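Local coordinates for protein FeeM (PDB 2G0B) that acts as an N-acyl amino acid synthase, probably transferring a fatty acyl group from an acyl carrier protein to the amino group of an amino acid such as L-tyrosine, at residues K92-V97 and I136-S142; L128-L132 and V179-R183; G155-A161 and I173-L177. Residue numbers count along the deposited sequence, not the author numbering.

Interaction 1. Residues K92-V97 and I136-S142; sequences KKLAEV and IDYLCIS. With NLT (N-dodecanoyl-L-tyrosine), chain I.
This is a parallel strand pairing in the middle of the mixed sheet, where strand 94-102 meets strand 138-143. The short axes of 94-97 and 138-142 approach to 4.7 Å with a crossing angle of -35°. Bridges pair Leu94 with Tyr138, Ala95 with Leu139 and Glu96 with Cys140 (CA to CA 5.0, 5.3 and 4.6 Å). At the entry, Lys93 O accepts both Asp137 N (3.0 Å) and Tyr138 N (3.1 Å), because Asp137 leaves the extended conformation (psi -60°); its m side chain turns back so that OD2 accepts Lys93 N (3.1 Å). The ladder continues through Ala95 N to Tyr138 O (3.2 Å), Cys140 N to Ala95 O (2.8 Å) and Val97 N to Cys140 O (3.0 Å).

Val97, Leu139 and Ile136 pack on Val127 and Ala131 of helix 121-133, Val97 CG2 lying 3.7 Å from Leu139 CG. The small Ala95 sets CB 3.8 Å from Ile136 CD1. On the other face Leu94 (m, t) sets CD2 3.7 Å from Tyr138 CB, close to Trp87 of helix 77-89. Glu96, extended (t, t), is a buried acid with two partners: its OE1 accepts Ser142 OG (3.3 Å), while OE2 takes Met76 N.

Beyond this pairing lies the product, N-dodecanoyl-L-tyrosine (NLT). Ser142 O accepts NLT N, its amide nitrogen, at 2.9 Å. Ile141 CG2 touches NLT C5 (3.8 Å). The ligand amide held beside these two central parallel strands is consistent with the acyl-transfer site of the GNAT acetyltransferase fold, to whose clan the protein belongs.

Interaction 2. Residues L128-L132 and V179-R183; sequences LTYAL and VPEWR
Val179, Trp182 and Leu128 lose the most surface here, in a contact made wholly of apolar side chains with no hydrogen bond across it. Residues 128-132 form a regular turn of helix 121-133, with Leu132 N bonded to Leu128 O (3.0 Å), so that Leu128, Ala131 and Leu132 come round to one side. Opposite them, 179-183 coils in a short 3-10 segment; a weak bond from Trp182 N to Val179 O (3.1 Å) spans a turn in which Val179 and Trp182 both point toward the helix. The backbones stay well apart, the nearest CA atoms being those of Leu132 and Val179 at 6.9 Å.

Val179 (chi1 t) drives one methyl into the helix: its CG1 is 4.0 Å from Ala131 CB, 3.9 Å from Leu132 CD2 and 4.4 Å from Leu128 CD1. The small Ala131 leaves room for this branched side chain, which also rests on Leu139 of the sheet beneath. In the GNAT fold this helix connects the two central parallel strands, and 179-183 is the chain that leaves the last strand, 170-178; the contact thus fastens the start of the C-terminal tail to the helical layer.

The CA-to-CB bond of Leu128 points sideways, but the t, p rotamer carries CD1 over the Trp182 indole, 4.2 Å from the centroid of the five-membered ring and 12° off its normal, a CH-pi contact. Leu128 also touches the bound N-dodecanoyl-L-tyrosine. Trp182 takes chi1 p and chi2 -96°, giving this leucine a broad flat surface, while Leu132 (m, t) approaches the same indole obliquely, its CD1 4.0 Å from Trp182 NE1.

Interaction 3. Residues G155-A161 and I173-L177; sequences GFTQIGA and IARAL. With NLT (N-dodecanoyl-L-tyrosine), chain I.
Phe156 and Leu177 form an apolar cluster against the bound lipid. Phe156 (m, chi2 88°) offers a ring face to Leu177 CB, 3.9 Å from the ring centroid and 21° off the normal, a CH-pi contact. The ring edge meets the acyl chain, Phe156 CE1 being 3.6 Å from C10 of N-dodecanoyl-L-tyrosine; Leu177 (t, p) brings CD2 to 3.8 Å from its terminal C12. A second patch has Ile159 CG1 3.8 Å from Ala174 CB and Ile159 CG2 3.9 Å from Ala176 CB; the small alanines leave space for Tyr80 and Trp87 of helix 77-89.

Outward lies the antiparallel backbone, with short axes at 127°. Thr157 and Ala176 are a hydrogen-bonded pair, N to O 2.8 Å in both directions, and Gln158 and Arg175 a non-hydrogen-bonded one (CA to CA 4.2 Å). Then Ala174 O accepts both Ile159 N (2.8 Å) and Gly160 N (3.1 Å): two successive amides on one carbonyl, with Ile159 near -118/-15, resemble a classic beta bulge, and the chain turns a corner at Gly160. A CB on Gly160 would clash with Ala174 CB. Gly155, at phi 102°, closes the preceding helix in a Schellman motif.

At the polar edge Arg175 (m, t, p) curls back, its NE (3.0 Å) and NH2 (3.1 Å) both giving hydrogen bonds to Phe156 O, while NH1 forms a salt bridge with Asp148. Gln158 NE2 bonds to Gly160 O (2.8 Å). This is the beta hairpin of strands 157-165 and 170-178, the C-terminal hairpin of the GNAT fold, here also lining the acyl pocket.

Overall arrangement
Interactions 1 and 3 are buried and lie in one sheet: strand 138-143 bonds to strand 94-102 on one side and to strand 170-178 on the other, through Ile141 N to Arg175 O (2.7 Å) and Leu139 N to Leu177 O (3.0 Å). Both combine backbone ladders with apolar faces, one parallel and one antiparallel, and both touch the product, interaction 1 at its amide and the first part of its acyl chain, interaction 3 toward the chain's far end. Interaction 2, nearer the surface, relies on side chains alone. It joins the helix between the strands of interaction 1 to the chain following the hairpin of interaction 3, and Asp137 O to Val179 N (2.9 Å) ties it to the sheet.

Interaction 1. Residues K92-V97 and I136-S142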
loop_
_atom_site.group_PDB
_atom_site.type_symbol
_atom_site.label_atom_id
_atom_site.label_comp_id
_atom_site.label_asym_id
_atom_site.label_seq_id
_atom_site.Cartn_x
_atom_site.Cartn_y
_atom_site.Cartn_z
ATOM N N LYS A 92 -11.184 -5.645 -15.983
ATOM C CA LYS A 92 -11.224 -4.720 -14.865
ATOM C C LYS A 92 -9.852 -4.148 -14.572
ATOM O O LYS A 92 -8.855 -4.875 -14.545
ATOM C CB LYS A 92 -11.788 -5.408 -13.619
ATOM C CG LYS A 92 -13.290 -5.682 -13.671
ATOM C CD LYS A 92 -14.093 -4.409 -13.933
ATOM C CE LYS A 92 -15.581 -4.712 -14.083
ATOM N NZ LYS A 92 -16.266 -4.673 -12.763
ATOM N N LYS A 93 -9.803 -2.837 -14.360
ATOM C CA LYS A 93 -8.564 -2.181 -14.019
ATOM C C LYS A 93 -8.215 -2.492 -12.573
ATOM O O LYS A 93 -8.945 -2.126 -11.654
ATOM C CB LYS A 93 -8.662 -0.671 -14.247
ATOM C CG LYS A 93 -7.315 -0.002 -14.414
ATOM C CD LYS A 93 -7.444 1.406 -14.912
ATOM C CE LYS A 93 -6.092 2.079 -14.903
ATOM N NZ LYS A 93 -5.759 2.716 -16.198
ATOM N N LEU A 94 -7.128 -3.226 -12.384
ATOM C CA LEU A 94 -6.651 -3.547 -11.047
ATOM C C LEU A 94 -5.364 -2.811 -10.735
ATOM O O LEU A 94 -4.622 -2.416 -11.636
ATOM C CB LEU A 94 -6.435 -5.055 -10.883
ATOM C CG LEU A 94 -7.490 -6.003 -11.433
ATOM C CD1 LEU A 94 -6.998 -7.427 -11.318
ATOM C CD2 LEU A 94 -8.811 -5.829 -10.710
ATOM N N ALA A 95 -5.119 -2.610 -9.447
ATOM C CA ALA A 95 -3.879 -2.025 -8.973
ATOM C C ALA A 95 -3.616 -2.525 -7.577
ATOM O O ALA A 95 -4.541 -2.687 -6.784
ATOM C CB ALA A 95 -3.959 -0.521 -8.989
ATOM N N GLU A 96 -2.361 -2.816 -7.282
ATOM C CA GLU A 96 -2.005 -3.301 -5.966
ATOM C C GLU A 96 -1.263 -2.220 -5.210
ATOM O O GLU A 96 -0.311 -1.633 -5.729
ATOM C CB GLU A 96 -1.172 -4.580 -6.062
ATOM C CG GLU A 96 -0.416 -4.907 -4.786
ATOM C CD GLU A 96 -0.035 -6.379 -4.643
ATOM O OE1 GLU A 96 0.063 -6.850 -3.479
ATOM O OE2 GLU A 96 0.197 -7.060 -5.672
ATOM N N VAL A 97 -1.733 -1.920 -4.002
ATOM C CA VAL A 97 -1.044 -0.989 -3.121
ATOM C C VAL A 97 0.013 -1.760 -2.348
ATOM O O VAL A 97 -0.287 -2.754 -1.669
ATOM C CB VAL A 97 -2.004 -0.284 -2.155
ATOM C CG1 VAL A 97 -1.311 0.851 -1.486
ATOM C CG2 VAL A 97 -3.217 0.222 -2.894
ATOM N N ILE A 136 -9.403 3.407 -11.638
ATOM C CA ILE A 136 -9.155 2.044 -11.183
ATOM C C ILE A 136 -10.450 1.439 -10.646
ATOM O O ILE A 136 -11.231 2.124 -9.980
ATOM C CB ILE A 136 -8.033 2.049 -10.091
ATOM C CG1 ILE A 136 -6.659 2.241 -10.738
ATOM C CG2 ILE A 136 -8.056 0.771 -9.246
ATOM C CD1 ILE A 136 -5.605 2.777 -9.802
ATOM N N ASP A 137 -10.695 0.177 -10.975
ATOM C CA ASP A 137 -11.867 -0.532 -10.463
ATOM C C ASP A 137 -11.610 -1.155 -9.083
ATOM O O ASP A 137 -12.295 -0.827 -8.112
ATOM C CB ASP A 137 -12.333 -1.605 -11.456
ATOM C CG ASP A 137 -12.915 -1.014 -12.720
ATOM O OD1 ASP A 137 -13.834 -0.168 -12.619
ATOM O OD2 ASP A 137 -12.516 -1.330 -13.862
ATOM N N TYR A 138 -10.623 -2.046 -9.002
ATOM C CA TYR A 138 -10.308 -2.718 -7.743
ATOM C C TYR A 138 -8.915 -2.409 -7.218
ATOM O O TYR A 138 -7.915 -2.594 -7.918
ATOM C CB TYR A 138 -10.515 -4.222 -7.865
ATOM C CG TYR A 138 -11.969 -4.619 -7.881
ATOM C CD1 TYR A 138 -12.625 -4.897 -9.076
ATOM C CD2 TYR A 138 -12.694 -4.702 -6.702
ATOM C CE1 TYR A 138 -13.969 -5.254 -9.085
ATOM C CE2 TYR A 138 -14.030 -5.060 -6.703
ATOM C CZ TYR A 138 -14.661 -5.336 -7.886
ATOM O OH TYR A 138 -15.985 -5.689 -7.869
ATOM N N LEU A 139 -8.866 -1.921 -5.984
ATOM C CA LEU A 139 -7.620 -1.657 -5.292
ATOM C C LEU A 139 -7.289 -2.852 -4.403
ATOM O O LEU A 139 -7.971 -3.104 -3.429
ATOM C CB LEU A 139 -7.775 -0.400 -4.444
ATOM C CG LEU A 139 -6.629 0.590 -4.345
ATOM C CD1 LEU A 139 -5.925 0.756 -5.660
ATOM C CD2 LEU A 139 -7.170 1.908 -3.885
ATOM N N CYS A 140 -6.242 -3.589 -4.748
ATOM C CA CYS A 140 -5.906 -4.822 -4.031
ATOM C C CYS A 140 -4.760 -4.664 -3.011
ATOM O O CYS A 140 -3.837 -3.870 -3.215
ATOM C CB CYS A 140 -5.566 -5.917 -5.022
ATOM S SG CYS A 140 -6.756 -6.111 -6.364
ATOM N N ILE A 141 -4.836 -5.420 -1.914
ATOM C CA ILE A 141 -3.789 -5.403 -0.881
ATOM C C ILE A 141 -3.507 -6.784 -0.334
ATOM O O ILE A 141 -4.425 -7.579 -0.117
ATOM C CB ILE A 141 -4.140 -4.425 0.322
ATOM C CG1 ILE A 141 -5.548 -4.675 0.861
ATOM C CG2 ILE A 141 -3.941 -2.963 -0.068
ATOM C CD1 ILE A 141 -5.816 -4.038 2.191
ATOM N N SER A 142 -2.236 -7.084 -0.118
ATOM C CA SER A 142 -1.877 -8.291 0.607
ATOM C C SER A 142 -1.182 -7.857 1.872
ATOM O O SER A 142 -0.136 -7.218 1.830
ATOM C CB SER A 142 -1.004 -9.211 -0.234
ATOM O OG SER A 142 0.148 -8.532 -0.677
HETATM N N NLT I . 1.973 -5.275 2.120
HETATM C C1 NLT I . 1.682 -4.002 2.416
HETATM O OL NLT I . 2.528 -3.121 2.528
HETATM C C2 NLT I . 0.210 -3.693 2.638
HETATM C C3 NLT I . -0.237 -2.395 1.952
HETATM C C4 NLT I . -1.500 -1.813 2.607
HETATM C C5 NLT I . -1.927 -0.502 1.937
HETATM C C6 NLT I . -3.349 -0.080 2.307
HETATM C C7 NLT I . -3.878 1.006 1.368
HETATM C C8 NLT I . -5.056 1.748 1.988
HETATM C C9 NLT I . -5.663 2.803 1.052
HETATM C C10 NLT I . -7.183 2.767 1.194
HETATM C C11 NLT I . -7.932 3.684 0.227
HETATM C C12 NLT I . -9.399 3.792 0.646
HETATM C CA NLT I . 3.329 -5.809 1.978
HETATM C CB NLT I . 3.274 -7.304 1.680
HETATM C CG NLT I . 3.238 -8.123 2.952
HETATM C CD2 NLT I . 4.269 -8.032 3.878
HETATM C CE2 NLT I . 4.228 -8.784 5.038
HETATM C CZ NLT I . 3.168 -9.637 5.267
HETATM C CE1 NLT I . 2.130 -9.729 4.348
HETATM C CD1 NLT I . 2.166 -8.973 3.188
HETATM O OH NLT I . 3.133 -10.358 6.378
HETATM C C NLT I . 4.085 -5.170 0.850
HETATM O O NLT I . 3.454 -4.871 -0.186
HETATM O O2 NLT I . 5.318 -4.960 0.980
#

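Interaction 2. Residues L128-L132 and V179-R183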
loop_
_atom_site.group_PDB
_atom_site.type_symbol
_atom_site.label_atom_id
_atom_site.label_comp_id
_atom_site.label_asym_id
_atom_site.label_seq_id
_atom_site.Cartn_x
_atom_site.Cartn_y
_atom_site.Cartn_z
ATOM N N LEU A 128 -6.016 6.895 -2.696
ATOM C CA LEU A 128 -7.423 6.970 -3.075
ATOM C C LEU A 128 -7.675 7.960 -4.221
ATOM O O LEU A 128 -8.344 7.602 -5.190
ATOM C CB LEU A 128 -8.303 7.301 -1.863
ATOM C CG LEU A 128 -9.815 7.391 -2.114
ATOM C CD1 LEU A 128 -10.409 6.021 -2.391
ATOM C CD2 LEU A 128 -10.511 8.041 -0.955
ATOM N N THR A 129 -7.121 9.183 -4.130
ATOM C CA THR A 129 -7.291 10.172 -5.218
ATOM C C THR A 129 -6.736 9.644 -6.527
ATOM O O THR A 129 -7.386 9.753 -7.555
ATOM C CB THR A 129 -6.672 11.599 -4.888
ATOM O OG1 THR A 129 -5.412 11.457 -4.224
ATOM C CG2 THR A 129 -7.536 12.364 -3.886
ATOM N N TYR A 130 -5.551 9.033 -6.465
ATOM C CA TYR A 130 -4.924 8.402 -7.628
ATOM C C TYR A 130 -5.845 7.351 -8.253
ATOM O O TYR A 130 -6.011 7.316 -9.459
ATOM C CB TYR A 130 -3.581 7.766 -7.236
ATOM C CG TYR A 130 -2.821 7.114 -8.387
ATOM C CD1 TYR A 130 -2.058 7.880 -9.264
ATOM C CD2 TYR A 130 -2.836 5.728 -8.564
ATOM C CE1 TYR A 130 -1.348 7.296 -10.297
ATOM C CE2 TYR A 130 -2.138 5.128 -9.605
ATOM C CZ TYR A 130 -1.391 5.919 -10.472
ATOM O OH TYR A 130 -0.686 5.335 -11.516
ATOM N N ALA A 131 -6.465 6.530 -7.405
ATOM C CA ALA A 131 -7.366 5.473 -7.850
ATOM C C ALA A 131 -8.661 6.006 -8.465
ATOM O O ALA A 131 -9.285 5.338 -9.316
ATOM C CB ALA A 131 -7.674 4.550 -6.711
ATOM N N LEU A 132 -9.066 7.197 -8.035
ATOM C CA LEU A 132 -10.260 7.837 -8.561
ATOM C C LEU A 132 -9.970 8.621 -9.831
ATOM O O LEU A 132 -10.880 8.925 -10.598
ATOM C CB LEU A 132 -10.884 8.745 -7.512
ATOM C CG LEU A 132 -11.700 8.068 -6.416
ATOM C CD1 LEU A 132 -11.796 8.976 -5.201
ATOM C CD2 LEU A 132 -13.084 7.685 -6.910
ATOM N N VAL A 179 -13.348 0.730 -5.879
ATOM C CA VAL A 179 -13.171 2.186 -5.781
ATOM C C VAL A 179 -14.375 3.068 -6.248
ATOM O O VAL A 179 -14.757 3.992 -5.526
ATOM C CB VAL A 179 -11.804 2.659 -6.397
ATOM C CG1 VAL A 179 -11.612 4.156 -6.222
ATOM C CG2 VAL A 179 -10.649 1.909 -5.756
ATOM N N PRO A 180 -14.980 2.780 -7.416
ATOM C CA PRO A 180 -16.134 3.558 -7.898
ATOM C C PRO A 180 -17.296 3.746 -6.908
ATOM O O PRO A 180 -18.046 4.698 -7.062
ATOM C CB PRO A 180 -16.589 2.767 -9.115
ATOM C CG PRO A 180 -15.362 2.194 -9.631
ATOM C CD PRO A 180 -14.579 1.772 -8.420
ATOM N N GLU A 181 -17.469 2.840 -5.953
ATOM C CA GLU A 181 -18.398 3.088 -4.841
ATOM C C GLU A 181 -17.787 2.683 -3.495
ATOM O O GLU A 181 -18.344 1.854 -2.767
ATOM C CB GLU A 181 -19.792 2.439 -5.057
ATOM C CG GLU A 181 -19.946 1.559 -6.289
ATOM C CD GLU A 181 -20.669 0.246 -5.992
ATOM O OE1 GLU A 181 -21.651 -0.080 -6.711
ATOM O OE2 GLU A 181 -20.254 -0.471 -5.044
ATOM N N TRP A 182 -16.653 3.310 -3.171
ATOM C CA TRP A 182 -15.908 3.029 -1.948
ATOM C C TRP A 182 -16.670 3.380 -0.670
ATOM O O TRP A 182 -16.486 2.734 0.359
ATOM C CB TRP A 182 -14.534 3.735 -1.967
ATOM C CG TRP A 182 -14.592 5.266 -2.014
ATOM C CD1 TRP A 182 -14.503 6.051 -3.122
ATOM C CD2 TRP A 182 -14.703 6.162 -0.903
ATOM N NE1 TRP A 182 -14.571 7.378 -2.776
ATOM C CE2 TRP A 182 -14.694 7.475 -1.418
ATOM C CE3 TRP A 182 -14.813 5.991 0.487
ATOM C CZ2 TRP A 182 -14.808 8.614 -0.598
ATOM C CZ3 TRP A 182 -14.926 7.125 1.304
ATOM C CH2 TRP A 182 -14.920 8.415 0.754
ATOM N N ARG A 183 -17.524 4.399 -0.743
ATOM C CA ARG A 183 -18.272 4.872 0.426
ATOM C C ARG A 183 -19.377 3.910 0.859
ATOM O O ARG A 183 -19.870 3.988 1.975
ATOM C CB ARG A 183 -18.843 6.273 0.186
ATOM C CG ARG A 183 -18.557 6.834 -1.197
ATOM C CD ARG A 183 -19.097 8.240 -1.433
ATOM N NE ARG A 183 -18.393 9.231 -0.640
ATOM C CZ ARG A 183 -18.933 10.359 -0.218
ATOM N NH1 ARG A 183 -20.190 10.656 -0.521
ATOM N NH2 ARG A 183 -18.219 11.200 0.514
#

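Interaction 3. Residues G155-A161 and I173-L177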
loop_
_atom_site.group_PDB
_atom_site.type_symbol
_atom_site.label_atom_id
_atom_site.label_comp_id
_atom_site.label_asym_id
_atom_site.label_seq_id
_atom_site.Cartn_x
_atom_site.Cartn_y
_atom_site.Cartn_z
ATOM N N GLY A 155 -13.060 -0.747 4.510
ATOM C CA GLY A 155 -13.957 -1.166 3.446
ATOM C C GLY A 155 -13.445 -2.246 2.508
ATOM O O GLY A 155 -14.145 -2.626 1.560
ATOM N N PHE A 156 -12.230 -2.733 2.763
ATOM C CA PHE A 156 -11.634 -3.807 1.968
ATOM C C PHE A 156 -12.261 -5.157 2.297
ATOM O O PHE A 156 -12.300 -5.575 3.459
ATOM C CB PHE A 156 -10.147 -3.879 2.213
ATOM C CG PHE A 156 -9.367 -2.795 1.548
ATOM C CD1 PHE A 156 -9.151 -1.585 2.192
ATOM C CD2 PHE A 156 -8.799 -2.999 0.297
ATOM C CE1 PHE A 156 -8.402 -0.589 1.592
ATOM C CE2 PHE A 156 -8.048 -2.015 -0.303
ATOM C CZ PHE A 156 -7.846 -0.803 0.347
ATOM N N THR A 157 -12.758 -5.824 1.264
ATOM C CA THR A 157 -13.363 -7.138 1.392
ATOM C C THR A 157 -12.279 -8.181 1.178
ATOM O O THR A 157 -11.387 -7.976 0.377
ATOM C CB THR A 157 -14.487 -7.274 0.339
ATOM O OG1 THR A 157 -15.568 -6.436 0.718
ATOM C CG2 THR A 157 -15.117 -8.662 0.344
ATOM N N GLN A 158 -12.342 -9.285 1.915
ATOM C CA GLN A 158 -11.354 -10.360 1.762
ATOM C C GLN A 158 -11.588 -11.153 0.490
ATOM O O GLN A 158 -12.691 -11.638 0.249
ATOM C CB GLN A 158 -11.368 -11.286 2.961
ATOM C CG GLN A 158 -10.083 -12.009 3.159
ATOM C CD GLN A 158 -10.201 -13.139 4.142
ATOM O OE1 GLN A 158 -11.142 -13.188 4.933
ATOM N NE2 GLN A 158 -9.243 -14.049 4.111
ATOM N N ILE A 159 -10.554 -11.265 -0.336
ATOM C CA ILE A 159 -10.669 -11.961 -1.613
ATOM C C ILE A 159 -9.756 -13.162 -1.675
ATOM O O ILE A 159 -9.917 -14.020 -2.525
ATOM C CB ILE A 159 -10.404 -11.000 -2.811
ATOM C CG1 ILE A 159 -8.998 -10.398 -2.741
ATOM C CG2 ILE A 159 -11.456 -9.912 -2.862
ATOM C CD1 ILE A 159 -8.336 -10.269 -4.066
ATOM N N GLY A 160 -8.809 -13.233 -0.745
ATOM C CA GLY A 160 -7.882 -14.348 -0.679
ATOM C C GLY A 160 -7.704 -14.889 0.721
ATOM O O GLY A 160 -7.768 -14.147 1.694
ATOM N N ALA A 161 -7.469 -16.195 0.817
ATOM C CA ALA A 161 -7.272 -16.860 2.103
ATOM C C ALA A 161 -5.931 -16.503 2.748
ATOM O O ALA A 161 -5.075 -15.857 2.132
ATOM C CB ALA A 161 -7.383 -18.329 1.935
ATOM N N ILE A 173 -3.164 -12.250 3.964
ATOM C CA ILE A 173 -4.488 -12.376 3.335
ATOM C C ILE A 173 -4.640 -11.318 2.268
ATOM O O ILE A 173 -4.028 -10.254 2.355
ATOM C CB ILE A 173 -5.683 -12.283 4.366
ATOM C CG1 ILE A 173 -5.600 -11.039 5.199
ATOM C CG2 ILE A 173 -5.680 -13.437 5.325
ATOM C CD1 ILE A 173 -5.357 -11.378 6.662
ATOM N N ALA A 174 -5.452 -11.607 1.258
ATOM C CA ALA A 174 -5.711 -10.645 0.191
ATOM C C ALA A 174 -7.041 -9.971 0.410
ATOM O O ALA A 174 -8.037 -10.630 0.715
ATOM C CB ALA A 174 -5.685 -11.316 -1.149
ATOM N N ARG A 175 -7.039 -8.644 0.297
ATOM C CA ARG A 175 -8.257 -7.844 0.367
ATOM C C ARG A 175 -8.319 -6.881 -0.816
ATOM O O ARG A 175 -7.297 -6.444 -1.325
ATOM C CB ARG A 175 -8.345 -7.060 1.687
ATOM C CG ARG A 175 -8.092 -7.869 2.935
ATOM C CD ARG A 175 -8.540 -7.206 4.225
ATOM N NE ARG A 175 -9.987 -7.260 4.376
ATOM C CZ ARG A 175 -10.633 -8.095 5.172
ATOM N NH1 ARG A 175 -9.972 -8.959 5.908
ATOM N NH2 ARG A 175 -11.955 -8.068 5.228
ATOM N N ALA A 176 -9.527 -6.563 -1.251
ATOM C CA ALA A 176 -9.724 -5.649 -2.358
ATOM C C ALA A 176 -10.867 -4.702 -2.057
ATOM O O ALA A 176 -11.737 -5.016 -1.239
ATOM C CB ALA A 176 -9.990 -6.411 -3.624
ATOM N N LEU A 177 -10.849 -3.532 -2.700
ATOM C CA LEU A 177 -11.915 -2.541 -2.553
ATOM C C LEU A 177 -12.386 -2.020 -3.918
ATOM O O LEU A 177 -11.567 -1.643 -4.771
ATOM C CB LEU A 177 -11.454 -1.381 -1.662
ATOM C CG LEU A 177 -12.213 -0.050 -1.746
ATOM C CD1 LEU A 177 -13.540 -0.118 -1.003
ATOM C CD2 LEU A 177 -11.364 1.072 -1.217
HETATM N N NLT I . 1.973 -5.275 2.120
HETATM C C1 NLT I . 1.682 -4.002 2.416
HETATM O OL NLT I . 2.528 -3.121 2.528
HETATM C C2 NLT I . 0.210 -3.693 2.638
HETATM C C3 NLT I . -0.237 -2.395 1.952
HETATM C C4 NLT I . -1.500 -1.813 2.607
HETATM C C5 NLT I . -1.927 -0.502 1.937
HETATM C C6 NLT I . -3.349 -0.080 2.307
HETATM C C7 NLT I . -3.878 1.006 1.368
HETATM C C8 NLT I . -5.056 1.748 1.988
HETATM C C9 NLT I . -5.663 2.803 1.052
HETATM C C10 NLT I . -7.183 2.767 1.194
HETATM C C11 NLT I . -7.932 3.684 0.227
HETATM C C12 NLT I . -9.399 3.792 0.646
HETATM C CA NLT I . 3.329 -5.809 1.978
HETATM C CB NLT I . 3.274 -7.304 1.680
HETATM C CG NLT I . 3.238 -8.123 2.952
HETATM C CD2 NLT I . 4.269 -8.032 3.878
HETATM C CE2 NLT I . 4.228 -8.784 5.038
HETATM C CZ NLT I . 3.168 -9.637 5.267
HETATM C CE1 NLT I . 2.130 -9.729 4.348
HETATM C CD1 NLT I . 2.166 -8.973 3.188
HETATM O OH NLT I . 3.133 -10.358 6.378
HETATM C C NLT I . 4.085 -5.170 0.850
HETATM O O NLT I . 3.454 -4.871 -0.186
HETATM O O2 NLT I . 5.318 -4.960 0.980
#